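Local coordinates for tail fiber protein (Pseudomonas aeruginosa, PDB 6CL6) that forms the trimeric tail fiber of an R-type pyocin, a contractile injection system, and probably binds the receptor on the surface of target bacteria, at residues Asn179-Thr184 / Asn201-Trp206; Val138-Met143 / Asn162-Arg167; Val144-Trp149 / Val173-Ser178. One frame throughout, in Å; residues are numbered along the deposited sequence.

Interaction 1 (Asn179-Thr184 / Asn201-Trp206); sequences NFIYQT and NTWFPW
Strand 180-187 and strand 202-208 belong to one mixed beta-sheet, where they run in roughly the same direction, the end-to-end lines of the two segments diverging by 23°. They are next-nearest neighbours: strand 193-199 lies between them and pairs antiparallel with each, so the two backbones stay apart and the contact is made by side chains that reach across the middle strand on one face of the sheet. The CA atoms are 6.2 Å apart at Asn179 and Asn201, where each segment begins, in two separate turns at the same end of the sheet, and 8.8 Å apart at Thr184 and Trp206. At this end the two asparagine amides stand nearly perpendicular, 87° between their planes, and are joined through a water that donates to Asn179 OD1 and accepts from Asn201 ND2. Farther along, Ile181 turns its CG2, anti to the backbone N, to the Trp203 ring, with CH2 at 4.1 Å. On strand 180-187, Gln183 makes the largest share of the contact, facing Trp203 and Trp206. Its chain leaves the strand beside the backbone N and is extended beyond CG, crossing the Trp203 side chain at about a right angle and bringing the amide, tilted 40° to the indole, against the six-membered ring. Gln183 CD lies 3.4 Å from Trp203 CH2. The amide is anchored elsewhere at both ends: OE1 accepts from Arg196, and NE2 donates to the carbonyl oxygens of Leu140 and Met143. Arg196 also makes a cation-pi contact with Trp203, so the same residue holds amide and indole together. Phe180, on the other face, packs on Ser152 of the second subunit. Trp206, whose NE1 donates to Asn162 O, closes the far end: Gln183 OE1 is 3.7 Å from its CZ2, while Thr184 CA meets the indole at its edge, 4.3 Å from CZ3.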
loop_
_atom_site.group_PDB
_atom_site.type_symbol
_atom_site.label_atom_id
_atom_site.label_comp_id
_atom_site.label_asym_id
_atom_site.label_seq_id
_atom_site.Cartn_x
_atom_site.Cartn_y
_atom_site.Cartn_z
ATOM N N ASN A 179 28.214 32.585 -7.696
ATOM C CA ASN A 179 28.118 31.199 -8.132
ATOM C C ASN A 179 27.227 30.342 -7.264
ATOM O O ASN A 179 27.189 29.134 -7.475
ATOM C CB ASN A 179 29.512 30.569 -8.205
ATOM C CG ASN A 179 30.261 30.998 -9.456
ATOM O OD1 ASN A 179 29.651 31.529 -10.400
ATOM N ND2 ASN A 179 31.548 30.778 -9.472
ATOM N N PHE A 180 26.532 30.926 -6.289
ATOM C CA PHE A 180 25.597 30.192 -5.424
ATOM C C PHE A 180 24.466 31.155 -5.025
ATOM O O PHE A 180 24.583 31.904 -4.049
ATOM C CB PHE A 180 26.290 29.626 -4.198
ATOM C CG PHE A 180 27.331 28.594 -4.486
ATOM C CD1 PHE A 180 28.657 28.978 -4.726
ATOM C CD2 PHE A 180 27.013 27.244 -4.483
ATOM C CE1 PHE A 180 29.629 28.024 -4.986
ATOM C CE2 PHE A 180 27.964 26.295 -4.717
ATOM C CZ PHE A 180 29.287 26.692 -4.980
ATOM N N ILE A 181 23.399 31.157 -5.823
ATOM C CA ILE A 181 22.206 31.943 -5.576
ATOM C C ILE A 181 21.121 30.966 -5.160
ATOM O O ILE A 181 20.688 30.150 -5.973
ATOM C CB ILE A 181 21.735 32.736 -6.795
ATOM C CG1 ILE A 181 22.823 33.620 -7.394
ATOM C CG2 ILE A 181 20.477 33.570 -6.420
ATOM C CD1 ILE A 181 23.278 34.737 -6.520
ATOM N N TYR A 182 20.697 31.017 -3.907
ATOM C CA TYR A 182 19.665 30.095 -3.398
ATOM C C TYR A 182 18.302 30.792 -3.427
ATOM O O TYR A 182 18.211 32.001 -3.152
ATOM C CB TYR A 182 20.015 29.667 -1.975
ATOM C CG TYR A 182 21.260 28.823 -1.877
ATOM C CD1 TYR A 182 22.528 29.389 -1.800
ATOM C CD2 TYR A 182 21.170 27.435 -1.852
ATOM C CE1 TYR A 182 23.655 28.617 -1.724
ATOM C CE2 TYR A 182 22.303 26.652 -1.746
ATOM C CZ TYR A 182 23.530 27.234 -1.705
ATOM O OH TYR A 182 24.667 26.460 -1.612
ATOM N N GLN A 183 17.260 30.034 -3.744
ATOM C CA GLN A 183 15.882 30.493 -3.671
ATOM C C GLN A 183 15.016 29.451 -2.958
ATOM O O GLN A 183 15.239 28.248 -3.077
ATOM C CB GLN A 183 15.286 30.763 -5.074
ATOM C CG GLN A 183 16.053 31.779 -5.899
ATOM C CD GLN A 183 15.427 32.037 -7.236
ATOM O OE1 GLN A 183 14.854 31.117 -7.848
ATOM N NE2 GLN A 183 15.510 33.294 -7.711
ATOM N N THR A 184 13.996 29.936 -2.271
ATOM C CA THR A 184 12.891 29.127 -1.781
ATOM C C THR A 184 11.576 29.791 -2.170
ATOM O O THR A 184 11.519 31.003 -2.389
ATOM C CB THR A 184 12.892 28.942 -0.259
ATOM O OG1 THR A 184 12.583 30.196 0.380
ATOM C CG2 THR A 184 14.208 28.432 0.184
ATOM N N ASN A 201 26.019 29.882 -12.495
ATOM C CA ASN A 201 25.135 30.490 -13.482
ATOM C C ASN A 201 24.175 29.515 -14.148
ATOM O O ASN A 201 23.478 29.907 -15.081
ATOM C CB ASN A 201 25.953 31.238 -14.553
ATOM C CG ASN A 201 26.812 32.373 -13.951
ATOM O OD1 ASN A 201 26.283 33.358 -13.458
ATOM N ND2 ASN A 201 28.142 32.213 -14.002
ATOM N N THR A 202 24.072 28.279 -13.664
ATOM C CA THR A 202 23.073 27.327 -14.161
ATOM C C THR A 202 22.151 26.911 -13.020
ATOM O O THR A 202 22.620 26.464 -11.991
ATOM C CB THR A 202 23.746 26.088 -14.761
ATOM O OG1 THR A 202 24.577 26.485 -15.865
ATOM C CG2 THR A 202 22.711 25.087 -15.249
ATOM N N TRP A 203 20.843 27.043 -13.231
ATOM C CA TRP A 203 19.886 26.700 -12.183
ATOM C C TRP A 203 19.663 25.198 -12.110
ATOM O O TRP A 203 19.382 24.544 -13.114
ATOM C CB TRP A 203 18.562 27.401 -12.414
ATOM C CG TRP A 203 18.626 28.877 -12.277
ATOM C CD1 TRP A 203 18.860 29.774 -13.278
ATOM C CD2 TRP A 203 18.433 29.645 -11.078
ATOM N NE1 TRP A 203 18.853 31.060 -12.780
ATOM C CE2 TRP A 203 18.578 31.011 -11.436
ATOM C CE3 TRP A 203 18.138 29.318 -9.741
ATOM C CZ2 TRP A 203 18.455 32.045 -10.508
ATOM C CZ3 TRP A 203 18.032 30.375 -8.801
ATOM C CH2 TRP A 203 18.186 31.696 -9.199
ATOM N N PHE A 204 19.815 24.651 -10.916
ATOM C CA PHE A 204 19.322 23.316 -10.606
ATOM C C PHE A 204 17.807 23.300 -10.631
ATOM O O PHE A 204 17.172 24.334 -10.437
ATOM C CB PHE A 204 19.820 22.871 -9.233
ATOM C CG PHE A 204 21.201 22.300 -9.241
ATOM C CD1 PHE A 204 21.411 20.985 -9.645
ATOM C CD2 PHE A 204 22.286 23.047 -8.825
ATOM C CE1 PHE A 204 22.682 20.435 -9.648
ATOM C CE2 PHE A 204 23.552 22.496 -8.828
ATOM C CZ PHE A 204 23.752 21.192 -9.247
ATOM N N PRO A 205 17.208 22.116 -10.845
ATOM C CA PRO A 205 15.744 21.998 -10.802
ATOM C C PRO A 205 15.202 22.310 -9.435
ATOM O O PRO A 205 15.856 22.073 -8.418
ATOM C CB PRO A 205 15.478 20.522 -11.157
ATOM C CG PRO A 205 16.746 20.027 -11.775
ATOM C CD PRO A 205 17.855 20.817 -11.121
ATOM N N TRP A 206 13.958 22.823 -9.410
ATOM C CA TRP A 206 13.280 22.992 -8.126
ATOM C C TRP A 206 13.108 21.624 -7.464
ATOM O O TRP A 206 12.839 20.625 -8.140
ATOM C CB TRP A 206 11.926 23.655 -8.322
ATOM C CG TRP A 206 11.943 25.113 -8.664
ATOM C CD1 TRP A 206 11.752 25.677 -9.901
ATOM C CD2 TRP A 206 12.079 26.204 -7.738
ATOM N NE1 TRP A 206 11.803 27.059 -9.798
ATOM C CE2 TRP A 206 11.993 27.397 -8.479
ATOM C CE3 TRP A 206 12.313 26.279 -6.361
ATOM C CZ2 TRP A 206 12.126 28.658 -7.884
ATOM C CZ3 TRP A 206 12.427 27.511 -5.763
ATOM C CH2 TRP A 206 12.335 28.694 -6.517
HETATM O O HOH W 1 30.125 33.575 -11.878
#

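Interaction 2 (Val138-Met143 / Asn162-Arg167)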
loop_
_atom_site.group_PDB
_atom_site.type_symbol
_atom_site.label_atom_id
_atom_site.label_comp_id
_atom_site.label_asym_id
_atom_site.label_seq_id
_atom_site.Cartn_x
_atom_site.Cartn_y
_atom_site.Cartn_z
ATOM N N VAL A 138 7.316 37.797 -14.683
ATOM C CA VAL A 138 8.633 37.747 -14.077
ATOM C C VAL A 138 9.260 36.384 -14.301
ATOM O O VAL A 138 8.633 35.348 -14.078
ATOM C CB VAL A 138 8.575 38.080 -12.575
ATOM C CG1 VAL A 138 9.932 37.959 -11.957
ATOM C CG2 VAL A 138 7.994 39.466 -12.365
ATOM N N ASN A 139 10.512 36.389 -14.743
ATOM C CA ASN A 139 11.339 35.188 -14.783
ATOM C C ASN A 139 12.117 35.103 -13.473
ATOM O O ASN A 139 12.979 35.963 -13.185
ATOM C CB ASN A 139 12.271 35.251 -15.981
ATOM C CG ASN A 139 13.038 33.967 -16.189
ATOM O OD1 ASN A 139 13.169 33.101 -15.284
ATOM N ND2 ASN A 139 13.555 33.806 -17.389
ATOM N N LEU A 140 11.815 34.090 -12.660
ATOM C CA LEU A 140 12.454 34.007 -11.366
ATOM C C LEU A 140 13.951 33.830 -11.479
ATOM O O LEU A 140 14.660 34.096 -10.509
ATOM C CB LEU A 140 11.873 32.870 -10.519
ATOM C CG LEU A 140 10.398 33.017 -10.148
ATOM C CD1 LEU A 140 10.039 32.059 -9.027
ATOM C CD2 LEU A 140 10.009 34.434 -9.733
ATOM N N ASP A 141 14.446 33.397 -12.649
ATOM C CA ASP A 141 15.881 33.356 -12.874
ATOM C C ASP A 141 16.503 34.743 -12.787
ATOM O O ASP A 141 17.725 34.858 -12.638
ATOM C CB ASP A 141 16.214 32.764 -14.264
ATOM C CG ASP A 141 16.040 31.260 -14.340
ATOM O OD1 ASP A 141 15.522 30.655 -13.398
ATOM O OD2 ASP A 141 16.447 30.642 -15.394
ATOM N N SER A 142 15.704 35.786 -12.916
ATOM C CA SER A 142 16.221 37.160 -12.820
ATOM C C SER A 142 16.263 37.681 -11.386
ATOM O O SER A 142 16.750 38.783 -11.147
ATOM C CB SER A 142 15.357 38.099 -13.670
ATOM O OG SER A 142 14.097 38.333 -13.028
ATOM N N MET A 143 15.749 36.922 -10.429
ATOM C CA MET A 143 15.701 37.360 -9.033
ATOM C C MET A 143 16.962 36.841 -8.344
ATOM O O MET A 143 16.984 35.772 -7.725
ATOM C CB MET A 143 14.430 36.864 -8.373
ATOM C CG MET A 143 13.158 37.323 -9.064
ATOM S SD MET A 143 12.930 39.112 -9.131
ATOM C CE MET A 143 12.656 39.460 -7.380
ATOM N N ASN A 162 9.753 30.139 -14.639
ATOM C CA ASN A 162 10.571 29.473 -13.613
ATOM C C ASN A 162 9.990 29.568 -12.212
ATOM O O ASN A 162 10.704 29.379 -11.225
ATOM C CB ASN A 162 12.006 30.011 -13.667
ATOM C CG ASN A 162 12.784 29.443 -14.843
ATOM O OD1 ASN A 162 13.060 28.248 -14.884
ATOM N ND2 ASN A 162 13.101 30.285 -15.814
ATOM N N TYR A 163 8.707 29.826 -12.100
ATOM C CA TYR A 163 7.990 29.551 -10.864
ATOM C C TYR A 163 7.913 28.031 -10.702
ATOM O O TYR A 163 7.773 27.309 -11.699
ATOM C CB TYR A 163 6.586 30.136 -10.889
ATOM C CG TYR A 163 6.487 31.640 -10.707
ATOM C CD1 TYR A 163 6.816 32.500 -11.744
ATOM C CD2 TYR A 163 6.053 32.183 -9.506
ATOM C CE1 TYR A 163 6.704 33.869 -11.587
ATOM C CE2 TYR A 163 5.938 33.558 -9.336
ATOM C CZ TYR A 163 6.266 34.391 -10.391
ATOM O OH TYR A 163 6.145 35.767 -10.241
ATOM N N PRO A 164 8.031 27.514 -9.478
ATOM C CA PRO A 164 7.978 26.054 -9.306
ATOM C C PRO A 164 6.591 25.479 -9.415
ATOM O O PRO A 164 6.444 24.269 -9.629
ATOM C CB PRO A 164 8.549 25.837 -7.896
ATOM C CG PRO A 164 8.234 27.101 -7.161
ATOM C CD PRO A 164 8.300 28.216 -8.220
ATOM N N ILE A 165 5.572 26.312 -9.256
ATOM C CA ILE A 165 4.168 25.905 -9.275
ATOM C C ILE A 165 3.399 27.153 -9.677
ATOM O O ILE A 165 3.825 28.284 -9.397
ATOM C CB ILE A 165 3.732 25.361 -7.893
ATOM C CG1 ILE A 165 2.322 24.792 -7.928
ATOM C CG2 ILE A 165 3.833 26.493 -6.828
ATOM C CD1 ILE A 165 2.264 23.428 -8.631
ATOM N N VAL A 166 2.295 26.962 -10.367
ATOM C CA VAL A 166 1.454 28.104 -10.740
ATOM C C VAL A 166 0.573 28.449 -9.555
ATOM O O VAL A 166 -0.565 27.966 -9.449
ATOM C CB VAL A 166 0.646 27.827 -12.012
ATOM C CG1 VAL A 166 -0.235 29.030 -12.372
ATOM C CG2 VAL A 166 1.600 27.522 -13.150
ATOM N N ARG A 167 1.122 29.260 -8.631
ATOM C CA ARG A 167 0.436 29.656 -7.416
ATOM C C ARG A 167 1.045 30.949 -6.915
ATOM O O ARG A 167 2.264 31.148 -6.998
ATOM C CB ARG A 167 0.544 28.617 -6.280
ATOM C CG ARG A 167 -0.062 27.294 -6.518
ATOM C CD ARG A 167 -1.567 27.290 -6.328
ATOM N NE ARG A 167 -2.051 25.896 -6.146
ATOM C CZ ARG A 167 -2.072 24.991 -7.107
ATOM N NH1 ARG A 167 -1.619 25.280 -8.309
ATOM N NH2 ARG A 167 -2.518 23.770 -6.865
HETATM O O HOH W 2 5.315 37.067 -12.499
#
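Asn162 ND2 donates to Asn139 OD1 across 2.9 Å, the single direct hydrogen bond between 138-143 and 162-167. It joins the loop between strands 132-133 and 147-151 to the loop between helix 154-159 and strand 169-177. The two asparagine side chains lie alongside each other and point the same way, their amide planes 17° apart; the donor sits above the carbonyl plane of Asn139. The carboxylate of Asp141 stacks on the same Asn162 amide, 19° between the planes, with OD1 3.3 Å from Asn162 CG. This is contact between flat faces, and OD1 instead forms a salt bridge with Arg196. Beside the polar cluster, Leu140 crosses the Tyr163 ring at about a right angle. Its CD2 rests over one face as a CH-pi contact, 4.0 Å from the ring centroid and shifted toward the rim, while CD1 packs 3.7 Å from Tyr163 CA. Val138 O approaches the edge of that ring, 3.5 Å from Tyr163 CE1. Beyond it, a water accepts from both Val138 N and Tyr163 OH, and the hydroxyl is also hydrogen-bonded to Gln151 NE2. In the next shell the turn positions these groups. Asn139 CG is anti to the backbone N (chi1 -173°), which lets OD1 take the Asp141 N-H in an Asx turn. Asn139 O accepts from both the N and the OG of Ser142, tying down the short 3-10 segment 140-142. Backbone hydrogen bonds between Ala161 and both Val138 and Leu140 hold the loops together. Asn139 OD1 is thus gripped by two N-H donors, one from its own turn and one from the other loop, so the fold of the turn and the docking of Asn162 are probably coupled; the Arg196 salt bridge probably tempers the negative charge of Asp141 beside the amide.

Interaction 3 (Val144-Trp149 / Val173-Ser178); sequences VTSGWW and VYAASS
Gly147 and Val173 form an antiparallel hydrogen-bonded pair at the point where strand 147-151 begins. Val173 N donates to Gly147 O over 2.8 Å in an almost straight bond, 176° at the hydrogen, and Gly147 N returns a 2.9 Å bond to Val173 O, arriving in the carbonyl plane on a lone pair. Ser146 CA adds a CA-H...O contact to that same carbonyl oxygen, Val173 O, at 3.1 Å. Two residues on from Val173, the N-H of Ala175 is met by a side chain: Ala175 N donates to Ser146 OG over 2.9 Å, the hydroxyl being swung beside its own backbone N (chi1 -69°). Ser146 OG is also hydrogen-bonded to Lys128 O of the second subunit, so this hydroxyl ties the start of strand 147-151 both to strand 169-177 and to the neighbouring subunit. Beside these bonds, Val173 sends its two methyls different ways. CG1, anti to the backbone N, lies 3.3 Å from Thr145 O, and CG2 reaches Trp149 CZ3 at 3.8 Å. Gly147 adopts an extended backbone with positive phi (153°), and a CB there would run into the Trp149 ring. Strand 169-177 is flanked in the sheet by 147-151 and by 180-187, where Ile181 packs on both Val173 and Ala175, while Tyr174 meets His172 of the second subunit edge-to-face.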
loop_
_atom_site.group_PDB
_atom_site.type_symbol
_atom_site.label_atom_id
_atom_site.label_comp_id
_atom_site.label_asym_id
_atom_site.label_seq_id
_atom_site.Cartn_x
_atom_site.Cartn_y
_atom_site.Cartn_z
ATOM N N VAL A 144 18.045 37.620 -8.489
ATOM C CA VAL A 144 19.370 37.138 -8.093
ATOM C C VAL A 144 19.997 38.001 -7.003
ATOM O O VAL A 144 21.196 37.947 -6.783
ATOM C CB VAL A 144 20.297 37.052 -9.319
ATOM C CG1 VAL A 144 19.833 35.920 -10.256
ATOM C CG2 VAL A 144 20.309 38.373 -10.073
ATOM N N THR A 145 19.210 38.817 -6.338
ATOM C CA THR A 145 19.694 39.621 -5.212
ATOM C C THR A 145 18.930 39.261 -3.937
ATOM O O THR A 145 17.736 38.954 -3.976
ATOM C CB THR A 145 19.580 41.144 -5.515
ATOM O OG1 THR A 145 18.233 41.571 -5.422
ATOM C CG2 THR A 145 20.100 41.437 -6.902
ATOM N N SER A 146 19.637 39.268 -2.813
ATOM C CA SER A 146 19.050 38.774 -1.567
ATOM C C SER A 146 17.832 39.580 -1.168
ATOM O O SER A 146 17.802 40.796 -1.326
ATOM C CB SER A 146 20.093 38.832 -0.454
ATOM O OG SER A 146 21.108 37.917 -0.641
ATOM N N GLY A 147 16.836 38.899 -0.624
ATOM C CA GLY A 147 15.601 39.551 -0.200
ATOM C C GLY A 147 14.421 38.598 -0.229
ATOM O O GLY A 147 14.576 37.381 -0.359
ATOM N N TRP A 148 13.240 39.158 -0.060
ATOM C CA TRP A 148 12.050 38.352 -0.209
ATOM C C TRP A 148 10.977 39.169 -0.922
ATOM O O TRP A 148 10.857 40.374 -0.719
ATOM C CB TRP A 148 11.513 37.801 1.118
ATOM C CG TRP A 148 11.188 38.782 2.184
ATOM C CD1 TRP A 148 12.058 39.595 2.831
ATOM C CD2 TRP A 148 9.912 39.018 2.771
ATOM N NE1 TRP A 148 11.399 40.332 3.782
ATOM C CE2 TRP A 148 10.080 39.995 3.768
ATOM C CE3 TRP A 148 8.634 38.491 2.556
ATOM C CZ2 TRP A 148 9.035 40.455 4.537
ATOM C CZ3 TRP A 148 7.594 38.944 3.315
ATOM C CH2 TRP A 148 7.802 39.936 4.285
ATOM N N TRP A 149 10.179 38.472 -1.720
ATOM C CA TRP A 149 9.196 39.068 -2.600
ATOM C C TRP A 149 7.908 38.254 -2.561
ATOM O O TRP A 149 7.928 37.031 -2.370
ATOM C CB TRP A 149 9.711 39.153 -4.046
ATOM C CG TRP A 149 10.729 40.167 -4.288
ATOM C CD1 TRP A 149 10.539 41.410 -4.799
ATOM C CD2 TRP A 149 12.139 40.042 -4.055
ATOM N NE1 TRP A 149 11.739 42.063 -4.886
ATOM C CE2 TRP A 149 12.731 41.249 -4.416
ATOM C CE3 TRP A 149 12.951 39.024 -3.580
ATOM C CZ2 TRP A 149 14.118 41.469 -4.308
ATOM C CZ3 TRP A 149 14.308 39.237 -3.456
ATOM C CH2 TRP A 149 14.878 40.460 -3.809
ATOM N N VAL A 173 15.205 34.938 -1.674
ATOM C CA VAL A 173 16.466 34.832 -2.380
ATOM C C VAL A 173 17.592 35.036 -1.381
ATOM O O VAL A 173 17.661 36.083 -0.722
ATOM C CB VAL A 173 16.563 35.850 -3.520
ATOM C CG1 VAL A 173 17.886 35.660 -4.276
ATOM C CG2 VAL A 173 15.391 35.769 -4.447
ATOM N N TYR A 174 18.489 34.066 -1.295
ATOM C CA TYR A 174 19.724 34.152 -0.523
ATOM C C TYR A 174 20.883 34.136 -1.513
ATOM O O TYR A 174 21.392 33.079 -1.901
ATOM C CB TYR A 174 19.826 33.040 0.502
ATOM C CG TYR A 174 18.571 32.883 1.333
ATOM C CD1 TYR A 174 18.270 33.770 2.360
ATOM C CD2 TYR A 174 17.708 31.835 1.108
ATOM C CE1 TYR A 174 17.159 33.625 3.113
ATOM C CE2 TYR A 174 16.583 31.677 1.863
ATOM C CZ TYR A 174 16.310 32.590 2.877
ATOM O OH TYR A 174 15.208 32.452 3.660
ATOM N N ALA A 175 21.317 35.348 -1.895
ATOM C CA ALA A 175 22.387 35.507 -2.883
ATOM C C ALA A 175 23.732 35.379 -2.158
ATOM O O ALA A 175 24.424 36.366 -1.846
ATOM C CB ALA A 175 22.228 36.827 -3.617
ATOM N N ALA A 176 24.093 34.134 -1.867
ATOM C CA ALA A 176 25.323 33.879 -1.109
ATOM C C ALA A 176 26.530 34.407 -1.848
ATOM O O ALA A 176 27.388 35.082 -1.266
ATOM C CB ALA A 176 25.496 32.392 -0.828
ATOM N N SER A 177 26.614 34.102 -3.133
ATOM C CA SER A 177 27.661 34.633 -3.998
ATOM C C SER A 177 27.177 34.470 -5.442
ATOM O O SER A 177 26.146 33.843 -5.707
ATOM C CB SER A 177 28.990 33.913 -3.790
ATOM O OG SER A 177 28.907 32.612 -4.325
ATOM N N SER A 178 27.955 35.029 -6.365
ATOM C CA SER A 178 27.582 34.954 -7.767
ATOM C C SER A 178 27.427 33.510 -8.234
ATOM O O SER A 178 26.593 33.216 -9.093
ATOM C CB SER A 178 28.646 35.700 -8.596
ATOM O OG SER A 178 29.939 35.175 -8.308
#

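In the fold
All three contacts gather around one mixed sheet in this subunit of the trimer. Interactions 1 and 3 have centres about 10 Å apart and join through neighbouring strands, Tyr174 N lying 2.8 Å from Tyr182 O. Interaction 2 lies against one face of that sheet, its centre about 12 Å from interaction 1: Trp206 CD2 is 3.6 Å from Pro164 CB, and Trp203 NE1 packs 3.2 Å from Asp141 CG. Segments 138-143 and 144-149 are continuous, and Met143 CE packs 3.4 Å from Trp149 CD2, connecting interactions 2 and 3. Interactions 1 and 3 also touch the second subunit. The iron-binding His243 and His245 and the calcium-binding Asp309 and Gly358 belong to none of these segments.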